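Local coordinates for protein kappa-carrageenase (Zobellia galactanivorans, PDB 5OCR) that probably hydrolyses kappa-carrageenan, as the family 16 glycoside hydrolase module, a beta-jelly-roll, of a longer marine enzyme, at residues A109-G114 / R265-D270; Q184-K189 / K227-P232; G204-V207 / I212-Y215. All blocks are in the same frame, centred on the assembly; numbering follows the deposited sequence.

How the contacts relate
Contacts 2 and 3 are neighbours, their centres 11 Å apart, whereas contact 1 lies on the other side of the chain's centre, about 31 Å from contact 2 and 30 Å from contact 3 between centres. Two packing contacts join the close pair: N188 ND2 meets W214 CH2 at 3.4 Å, and W229 CE3 meets I212 CD1 at 3.9 Å. Along the chain the hairpin of contact 3 is nested in the loop closed by contact 2, itself nested in that closed by contact 1. W229, C205 and V207 also touch I139 of strand 134-144, which carries the ExDxxE sequence signature of family 16, so contacts 2 and 3 pack against the strand expected to bear the catalytic machinery.

Contact 1 (A109-G114 / R265-D270); sequences ADIGEG and REKLSD
K267 reaches across to the backbone of E113, and its ammonium group carries the polar part of the contact. NZ donates to E113 O at 2.9 Å, tilted 28° from the carbonyl plane. The chain bends at chi2 (-135°) and again at chi4, which turns NZ in toward the loop. Two waters complete its three acceptors. Water 1 takes one bond, 2.8 Å from K267 NZ, and donates to both I111 O and D270 OD2, tying the loop carbonyl to the carboxylate. Water 2 accepts from K267 NZ and, at 2.6 Å, from E113 N. Neither carboxylate touches the ammonium, E113 OE2 lying 5.1 Å and D270 OD2 5.2 Å from K267 NZ; water 1 couples D270 to the lysine without direct contact, which would probably help offset both charges. Apolar packing comes from I111: CG1, anti to its own N (chi1 -165°), lies 3.7 Å from D270 CB and also meets the aliphatic K267 CD. D110 OD1 and I111 N bond to T273 OG1. The evidence describes a type I beta turn, A109 to G112, in the loop joining jelly-roll strands 100-107 and 115-122, held by the segment R265-D270, which lies on helix 262-267.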
loop_
_atom_site.group_PDB
_atom_site.type_symbol
_atom_site.label_atom_id
_atom_site.label_comp_id
_atom_site.label_asym_id
_atom_site.label_seq_id
_atom_site.Cartn_x
_atom_site.Cartn_y
_atom_site.Cartn_z
ATOM N N ALA A 109 -12.936 -0.681 -0.002
ATOM C CA ALA A 109 -13.793 0.006 0.994
ATOM C C ALA A 109 -15.078 0.567 0.401
ATOM O O ALA A 109 -15.111 1.187 -0.699
ATOM C CB ALA A 109 -12.982 1.165 1.629
ATOM N N ASP A 110 -16.146 0.427 1.169
ATOM C CA ASP A 110 -17.448 0.906 0.691
ATOM C C ASP A 110 -17.663 2.409 0.498
ATOM O O ASP A 110 -18.619 2.848 -0.170
ATOM C CB ASP A 110 -18.548 0.283 1.493
ATOM C CG ASP A 110 -18.595 0.740 2.901
ATOM O OD1 ASP A 110 -17.866 1.708 3.386
ATOM O OD2 ASP A 110 -19.425 0.059 3.566
ATOM N N ILE A 111 -16.772 3.228 1.051
ATOM C CA ILE A 111 -16.850 4.640 0.776
ATOM C C ILE A 111 -16.727 5.025 -0.727
ATOM O O ILE A 111 -17.222 6.048 -1.149
ATOM C CB ILE A 111 -15.834 5.403 1.641
ATOM C CG1 ILE A 111 -16.163 6.924 1.637
ATOM C CG2 ILE A 111 -14.421 5.181 1.136
ATOM C CD1 ILE A 111 -15.450 7.671 2.803
ATOM N N GLY A 112 -16.119 4.166 -1.546
ATOM C CA GLY A 112 -15.714 4.552 -2.914
ATOM C C GLY A 112 -14.526 5.511 -2.824
ATOM O O GLY A 112 -13.455 5.171 -2.301
ATOM N N GLU A 113 -14.689 6.772 -3.184
ATOM C CA GLU A 113 -13.579 7.718 -3.167
ATOM C C GLU A 113 -13.332 8.223 -1.696
ATOM O O GLU A 113 -14.308 8.405 -0.926
ATOM C CB GLU A 113 -13.920 8.886 -4.099
ATOM C CG GLU A 113 -12.823 9.914 -4.197
ATOM C CD GLU A 113 -13.095 10.960 -5.265
ATOM O OE1 GLU A 113 -12.128 11.567 -5.708
ATOM O OE2 GLU A 113 -14.277 11.143 -5.700
ATOM N N GLY A 114 -12.076 8.393 -1.322
ATOM C CA GLY A 114 -11.683 9.018 -0.058
ATOM C C GLY A 114 -10.650 8.254 0.756
ATOM O O GLY A 114 -10.093 8.795 1.727
ATOM N N ARG A 265 -17.045 17.082 4.347
ATOM C CA ARG A 265 -18.181 16.951 5.256
ATOM C C ARG A 265 -19.231 15.955 4.763
ATOM O O ARG A 265 -19.715 15.101 5.542
ATOM C CB ARG A 265 -18.812 18.319 5.546
ATOM C CG ARG A 265 -19.635 18.268 6.812
ATOM C CD ARG A 265 -19.988 19.727 7.084
ATOM N NE ARG A 265 -20.965 19.927 8.142
ATOM C CZ ARG A 265 -22.258 19.758 7.977
ATOM N NH1 ARG A 265 -22.764 19.373 6.800
ATOM N NH2 ARG A 265 -23.046 19.956 8.990
ATOM N N GLU A 266 -19.603 16.036 3.502
ATOM C CA GLU A 266 -20.647 15.080 3.107
ATOM C C GLU A 266 -20.151 13.642 3.084
ATOM O O GLU A 266 -20.900 12.738 3.460
ATOM C CB GLU A 266 -21.440 15.513 1.880
ATOM C CG GLU A 266 -20.605 15.715 0.651
ATOM C CD GLU A 266 -21.312 15.196 -0.578
ATOM O OE1 GLU A 266 -22.474 14.715 -0.440
ATOM O OE2 GLU A 266 -20.707 15.254 -1.682
ATOM N N LYS A 267 -18.893 13.399 2.735
ATOM C CA LYS A 267 -18.356 11.998 2.921
ATOM C C LYS A 267 -18.222 11.495 4.379
ATOM O O LYS A 267 -18.009 10.309 4.608
ATOM C CB LYS A 267 -17.007 11.792 2.236
ATOM C CG LYS A 267 -17.104 11.888 0.740
ATOM C CD LYS A 267 -16.339 10.760 0.120
ATOM C CE LYS A 267 -16.584 10.778 -1.359
ATOM N NZ LYS A 267 -16.907 9.382 -1.704
ATOM N N LEU A 268 -18.250 12.380 5.389
ATOM C CA LEU A 268 -18.219 11.885 6.798
ATOM C C LEU A 268 -19.307 10.927 7.169
ATOM O O LEU A 268 -19.114 10.064 8.049
ATOM C CB LEU A 268 -18.182 13.034 7.814
ATOM C CG LEU A 268 -16.923 13.867 7.893
ATOM C CD1 LEU A 268 -17.335 15.011 8.796
ATOM C CD2 LEU A 268 -15.713 13.107 8.478
ATOM N N SER A 269 -20.450 10.995 6.481
ATOM C CA SER A 269 -21.523 10.055 6.761
ATOM C C SER A 269 -21.081 8.636 6.404
ATOM O O SER A 269 -21.637 7.686 6.923
ATOM C CB SER A 269 -22.826 10.429 6.026
ATOM O OG SER A 269 -22.737 10.183 4.627
ATOM N N ASP A 270 -20.062 8.522 5.529
ATOM C CA ASP A 270 -19.515 7.222 5.063
ATOM C C ASP A 270 -18.273 6.732 5.811
ATOM O O ASP A 270 -17.661 5.732 5.438
ATOM C CB ASP A 270 -19.262 7.269 3.557
ATOM C CG ASP A 270 -20.536 7.524 2.794
ATOM O OD1 ASP A 270 -21.550 6.899 3.179
ATOM O OD2 ASP A 270 -20.542 8.356 1.851
HETATM O O HOH W 1 -19.021 8.128 -0.416
HETATM O O HOH W 2 -16.965 7.599 -4.129
#

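Contact 2 (Q184-K189 / K227-P232); sequences QEQLNK and KYWHRP
Q186 and W229 form the tight, buried side of this contact. Q186 CG comes within 3.6 Å of W229 CH2, while Q186 CD lies at the indole edge, in the ring plane, 3.7 Å from W229 CZ2. The amide is turned 76° from the indole. Its NE2 bonds to L164 O and K177 O, which fixes the amide's rotation, and W229 NE1 bonds to H165 O. An inverse gamma turn centred on W229 shapes the backbone, and Y228 CB sits over one indole face. Beside it, Q186 OE1 approaches the edge of the Y228 ring at 4.3 Å from CE2, and K227 CG covers one face of that ring.

The outer side is looser and polar. K227 NZ makes a salt bridge to E185 OE1 at 2.8 Å, on the syn side but 30° out of the carboxylate plane. K227 runs extended from chi1 -166°, which carries NZ out to the acid. Weak bonds link water 3 to E185 OE2 and K227 NZ. The chemistry implies a division of labour: buried amide and indole N-H groups satisfied by main-chain carbonyls, and an ion pair on the more exposed side, its geometry less certain because E185 has two deposited conformers.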
loop_
_atom_site.group_PDB
_atom_site.type_symbol
_atom_site.label_atom_id
_atom_site.label_comp_id
_atom_site.label_asym_id
_atom_site.label_seq_id
_atom_site.Cartn_x
_atom_site.Cartn_y
_atom_site.Cartn_z
ATOM N N GLN A 184 7.502 5.585 -17.725
ATOM C CA GLN A 184 7.895 4.319 -18.411
ATOM C C GLN A 184 8.597 3.352 -17.476
ATOM O O GLN A 184 8.397 2.133 -17.640
ATOM C CB GLN A 184 8.828 4.604 -19.574
ATOM C CG GLN A 184 8.939 3.434 -20.505
ATOM C CD GLN A 184 7.882 3.539 -21.539
ATOM O OE1 GLN A 184 6.683 3.334 -21.277
ATOM N NE2 GLN A 184 8.313 3.898 -22.737
ATOM N N GLU A 185 9.389 3.892 -16.507
ATOM C CA GLU A 185 10.109 3.080 -15.565
ATOM C C GLU A 185 9.300 2.693 -14.312
ATOM O O GLU A 185 9.572 1.638 -13.718
ATOM C CB GLU A 185 11.434 3.784 -15.265
ATOM C CG GLU A 185 12.172 3.988 -16.613
ATOM C CD GLU A 185 13.471 4.734 -16.471
ATOM O OE1 GLU A 185 13.960 4.752 -15.350
ATOM O OE2 GLU A 185 13.973 5.321 -17.479
ATOM N N GLN A 186 8.316 3.537 -13.951
ATOM C CA GLN A 186 7.746 3.464 -12.614
ATOM C C GLN A 186 6.241 3.501 -12.485
ATOM O O GLN A 186 5.744 3.253 -11.429
ATOM C CB GLN A 186 8.356 4.492 -11.679
ATOM C CG GLN A 186 9.856 4.304 -11.491
ATOM C CD GLN A 186 10.476 5.324 -10.632
ATOM O OE1 GLN A 186 11.602 5.760 -10.921
ATOM N NE2 GLN A 186 9.767 5.761 -9.585
ATOM N N LEU A 187 5.510 3.878 -13.510
ATOM C CA LEU A 187 4.031 4.040 -13.366
ATOM C C LEU A 187 3.347 2.854 -14.008
ATOM O O LEU A 187 3.539 2.623 -15.220
ATOM C CB LEU A 187 3.575 5.358 -14.055
ATOM C CG LEU A 187 2.107 5.758 -13.844
ATOM C CD1 LEU A 187 1.978 7.280 -13.616
ATOM C CD2 LEU A 187 1.229 5.365 -15.072
ATOM N N ASN A 188 2.430 2.210 -13.258
ATOM C CA ASN A 188 1.549 1.245 -13.858
ATOM C C ASN A 188 0.105 1.548 -13.497
ATOM O O ASN A 188 -0.218 1.783 -12.347
ATOM C CB ASN A 188 1.868 -0.158 -13.291
ATOM C CG ASN A 188 3.189 -0.662 -13.742
ATOM O OD1 ASN A 188 3.511 -0.689 -14.933
ATOM N ND2 ASN A 188 4.014 -1.024 -12.779
ATOM N N LYS A 189 -0.791 1.468 -14.477
ATOM C CA LYS A 189 -2.232 1.637 -14.239
ATOM C C LYS A 189 -2.888 0.394 -14.856
ATOM O O LYS A 189 -2.399 -0.159 -15.894
ATOM C CB LYS A 189 -2.702 2.915 -14.956
ATOM C CG LYS A 189 -2.287 4.157 -14.156
ATOM C CD LYS A 189 -2.896 5.437 -14.732
ATOM C CE LYS A 189 -2.611 6.652 -13.846
ATOM N NZ LYS A 189 -3.473 6.640 -12.605
ATOM N N LYS A 227 15.286 -1.236 -11.393
ATOM C CA LYS A 227 16.409 -0.317 -11.432
ATOM C C LYS A 227 16.915 -0.028 -10.043
ATOM O O LYS A 227 18.121 -0.080 -9.812
ATOM C CB LYS A 227 15.988 0.997 -12.108
ATOM C CG LYS A 227 17.119 1.874 -12.488
ATOM C CD LYS A 227 16.544 2.781 -13.610
ATOM C CE LYS A 227 17.460 3.931 -13.864
ATOM N NZ LYS A 227 16.677 4.694 -14.881
ATOM N N TYR A 228 16.001 0.300 -9.139
ATOM C CA TYR A 228 16.414 0.855 -7.830
ATOM C C TYR A 228 16.025 0.003 -6.657
ATOM O O TYR A 228 16.489 0.276 -5.572
ATOM C CB TYR A 228 15.779 2.220 -7.666
ATOM C CG TYR A 228 16.257 3.236 -8.657
ATOM C CD1 TYR A 228 17.625 3.481 -8.833
ATOM C CD2 TYR A 228 15.329 3.985 -9.409
ATOM C CE1 TYR A 228 18.060 4.470 -9.759
ATOM C CE2 TYR A 228 15.742 4.949 -10.307
ATOM C CZ TYR A 228 17.091 5.157 -10.522
ATOM O OH TYR A 228 17.467 6.142 -11.440
ATOM N N TRP A 229 15.149 -1.000 -6.862
ATOM C CA TRP A 229 14.392 -1.670 -5.803
ATOM C C TRP A 229 15.086 -2.904 -5.281
ATOM O O TRP A 229 14.595 -4.071 -5.420
ATOM C CB TRP A 229 12.933 -1.933 -6.291
ATOM C CG TRP A 229 12.345 -0.612 -6.611
ATOM C CD1 TRP A 229 11.710 0.249 -5.710
ATOM C CD2 TRP A 229 12.374 0.091 -7.901
ATOM N NE1 TRP A 229 11.366 1.426 -6.335
ATOM C CE2 TRP A 229 11.786 1.402 -7.662
ATOM C CE3 TRP A 229 12.868 -0.222 -9.207
ATOM C CZ2 TRP A 229 11.684 2.371 -8.721
ATOM C CZ3 TRP A 229 12.771 0.769 -10.247
ATOM C CH2 TRP A 229 12.188 1.996 -9.986
ATOM N N HIS A 230 16.263 -2.631 -4.695
ATOM C CA HIS A 230 17.138 -3.661 -4.217
ATOM C C HIS A 230 17.400 -3.505 -2.765
ATOM O O HIS A 230 18.402 -4.071 -2.296
ATOM C CB HIS A 230 18.472 -3.688 -4.992
ATOM C CG HIS A 230 18.274 -3.749 -6.508
ATOM N ND1 HIS A 230 17.994 -4.892 -7.132
ATOM C CD2 HIS A 230 18.295 -2.760 -7.491
ATOM C CE1 HIS A 230 17.889 -4.688 -8.457
ATOM N NE2 HIS A 230 18.028 -3.381 -8.679
ATOM N N ARG A 231 16.617 -2.720 -2.034
ATOM C CA ARG A 231 16.873 -2.556 -0.583
ATOM C C ARG A 231 15.895 -3.481 0.187
ATOM O O ARG A 231 14.851 -3.844 -0.342
ATOM C CB ARG A 231 16.605 -1.098 -0.186
ATOM C CG ARG A 231 17.592 -0.110 -0.824
ATOM C CD ARG A 231 17.248 1.323 -0.430
ATOM N NE ARG A 231 16.911 1.515 0.957
ATOM C CZ ARG A 231 17.814 1.686 1.921
ATOM N NH1 ARG A 231 19.100 1.690 1.623
ATOM N NH2 ARG A 231 17.424 1.891 3.170
ATOM N N PRO A 232 16.208 -3.841 1.438
ATOM C CA PRO A 232 15.244 -4.654 2.231
ATOM C C PRO A 232 13.995 -3.817 2.559
ATOM O O PRO A 232 14.101 -2.613 2.871
ATOM C CB PRO A 232 16.008 -4.936 3.561
ATOM C CG PRO A 232 17.506 -4.780 3.156
ATOM C CD PRO A 232 17.499 -3.612 2.164
HETATM O O HOH W 3 15.911 7.624 -15.936
#

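Contact 3 (G204-V207 / I212-Y215); sequences GCEV and IIWY
Strands 200-207 and 211-216 form a beta hairpin of the jelly-roll, and G204-V207 runs antiparallel to I212-Y215, with segment axes 4.6 Å apart. G204 with Y215 and E206 with I213 are hydrogen-bonded pairs; C205 with W214 and V207 with I212 are non-hydrogen-bonded. E206 N to I213 O and I213 N to E206 O are both 2.8 Å and lie in the carbonyl plane, whereas Y215 N meets G204 O from above the G204 carbonyl plane.

On the face carrying the side chains of E206, I213 and Y215, Y215 OH donates to E206 OE1 at 2.9 Å, nearly along its C-O axis. The carboxylate and ring planes are 12° apart, and E206 CB lies at the ring edge. With CG anti to the carbonyl carbon (chi1 -59°), the Y215 ring passes beside G204, which has no side chain, to reach E206. A phenylalanine here would probably leave E206 OE1 without this donor, although OE2 would keep its bond to S15 OG.

The other face carries W214, whose NE1 bonds to D140 O. C205 SG touches I212 CG2 at 3.5 Å and sits over the five-membered ring of W214, 4.2 Å from its centroid and 8° off the ring normal.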
loop_
_atom_site.group_PDB
_atom_site.type_symbol
_atom_site.label_atom_id
_atom_site.label_comp_id
_atom_site.label_asym_id
_atom_site.label_seq_id
_atom_site.Cartn_x
_atom_site.Cartn_y
_atom_site.Cartn_z
ATOM N N GLY A 204 -0.780 -9.615 -6.591
ATOM C CA GLY A 204 0.547 -10.307 -6.418
ATOM C C GLY A 204 1.642 -9.525 -7.035
ATOM O O GLY A 204 1.416 -8.777 -7.991
ATOM N N CYS A 205 2.855 -9.760 -6.566
ATOM C CA CYS A 205 4.030 -9.106 -7.167
ATOM C C CYS A 205 5.219 -10.049 -7.052
ATOM O O CYS A 205 5.557 -10.499 -5.880
ATOM C CB CYS A 205 4.385 -7.847 -6.417
ATOM S SG CYS A 205 5.595 -6.789 -7.233
ATOM N N GLU A 206 5.911 -10.227 -8.168
ATOM C CA GLU A 206 7.132 -11.000 -8.173
ATOM C C GLU A 206 8.309 -10.057 -8.348
ATOM O O GLU A 206 8.326 -9.281 -9.318
ATOM C CB GLU A 206 6.984 -12.032 -9.314
ATOM C CG GLU A 206 8.181 -12.939 -9.438
ATOM C CD GLU A 206 8.016 -13.854 -10.653
ATOM O OE1 GLU A 206 6.892 -13.995 -11.140
ATOM O OE2 GLU A 206 8.991 -14.569 -11.036
ATOM N N VAL A 207 9.295 -10.104 -7.431
ATOM C CA VAL A 207 10.366 -9.122 -7.399
ATOM C C VAL A 207 11.682 -9.916 -7.488
ATOM O O VAL A 207 11.943 -10.777 -6.631
ATOM C CB VAL A 207 10.411 -8.315 -6.075
ATOM C CG1 VAL A 207 11.551 -7.300 -6.100
ATOM C CG2 VAL A 207 9.067 -7.609 -5.852
ATOM N N ILE A 212 10.387 -6.580 -12.040
ATOM C CA ILE A 212 9.298 -6.621 -11.041
ATOM C C ILE A 212 8.024 -6.880 -11.913
ATOM O O ILE A 212 7.805 -6.224 -12.911
ATOM C CB ILE A 212 9.143 -5.285 -10.306
ATOM C CG1 ILE A 212 10.434 -4.978 -9.481
ATOM C CG2 ILE A 212 7.935 -5.331 -9.329
ATOM C CD1 ILE A 212 10.615 -3.460 -9.276
ATOM N N ILE A 213 7.218 -7.869 -11.492
ATOM C CA ILE A 213 6.063 -8.226 -12.318
ATOM C C ILE A 213 4.846 -8.227 -11.391
ATOM O O ILE A 213 4.867 -8.859 -10.340
ATOM C CB ILE A 213 6.273 -9.665 -12.905
ATOM C CG1 ILE A 213 7.679 -9.696 -13.614
ATOM C CG2 ILE A 213 5.133 -9.983 -13.922
ATOM C CD1 ILE A 213 8.290 -11.080 -13.594
ATOM N N TRP A 214 3.759 -7.637 -11.845
ATOM C CA TRP A 214 2.530 -7.564 -11.018
ATOM C C TRP A 214 1.411 -8.382 -11.591
ATOM O O TRP A 214 1.245 -8.469 -12.868
ATOM C CB TRP A 214 2.058 -6.140 -11.040
ATOM C CG TRP A 214 2.828 -5.072 -10.298
ATOM C CD1 TRP A 214 2.486 -4.504 -9.072
ATOM C CD2 TRP A 214 4.068 -4.400 -10.712
ATOM N NE1 TRP A 214 3.407 -3.545 -8.687
ATOM C CE2 TRP A 214 4.344 -3.383 -9.688
ATOM C CE3 TRP A 214 4.894 -4.468 -11.860
ATOM C CZ2 TRP A 214 5.458 -2.555 -9.766
ATOM C CZ3 TRP A 214 5.996 -3.653 -11.931
ATOM C CH2 TRP A 214 6.276 -2.688 -10.918
ATOM N N TYR A 215 0.626 -8.966 -10.700
ATOM C CA TYR A 215 -0.480 -9.850 -11.113
ATOM C C TYR A 215 -1.771 -9.477 -10.429
ATOM O O TYR A 215 -1.807 -9.091 -9.282
ATOM C CB TYR A 215 -0.149 -11.294 -10.674
ATOM C CG TYR A 215 1.148 -11.816 -11.265
ATOM C CD1 TYR A 215 2.367 -11.623 -10.599
ATOM C CD2 TYR A 215 1.117 -12.518 -12.494
ATOM C CE1 TYR A 215 3.582 -12.161 -11.159
ATOM C CE2 TYR A 215 2.321 -13.016 -13.078
ATOM C CZ TYR A 215 3.504 -12.849 -12.357
ATOM O OH TYR A 215 4.680 -13.331 -12.946
#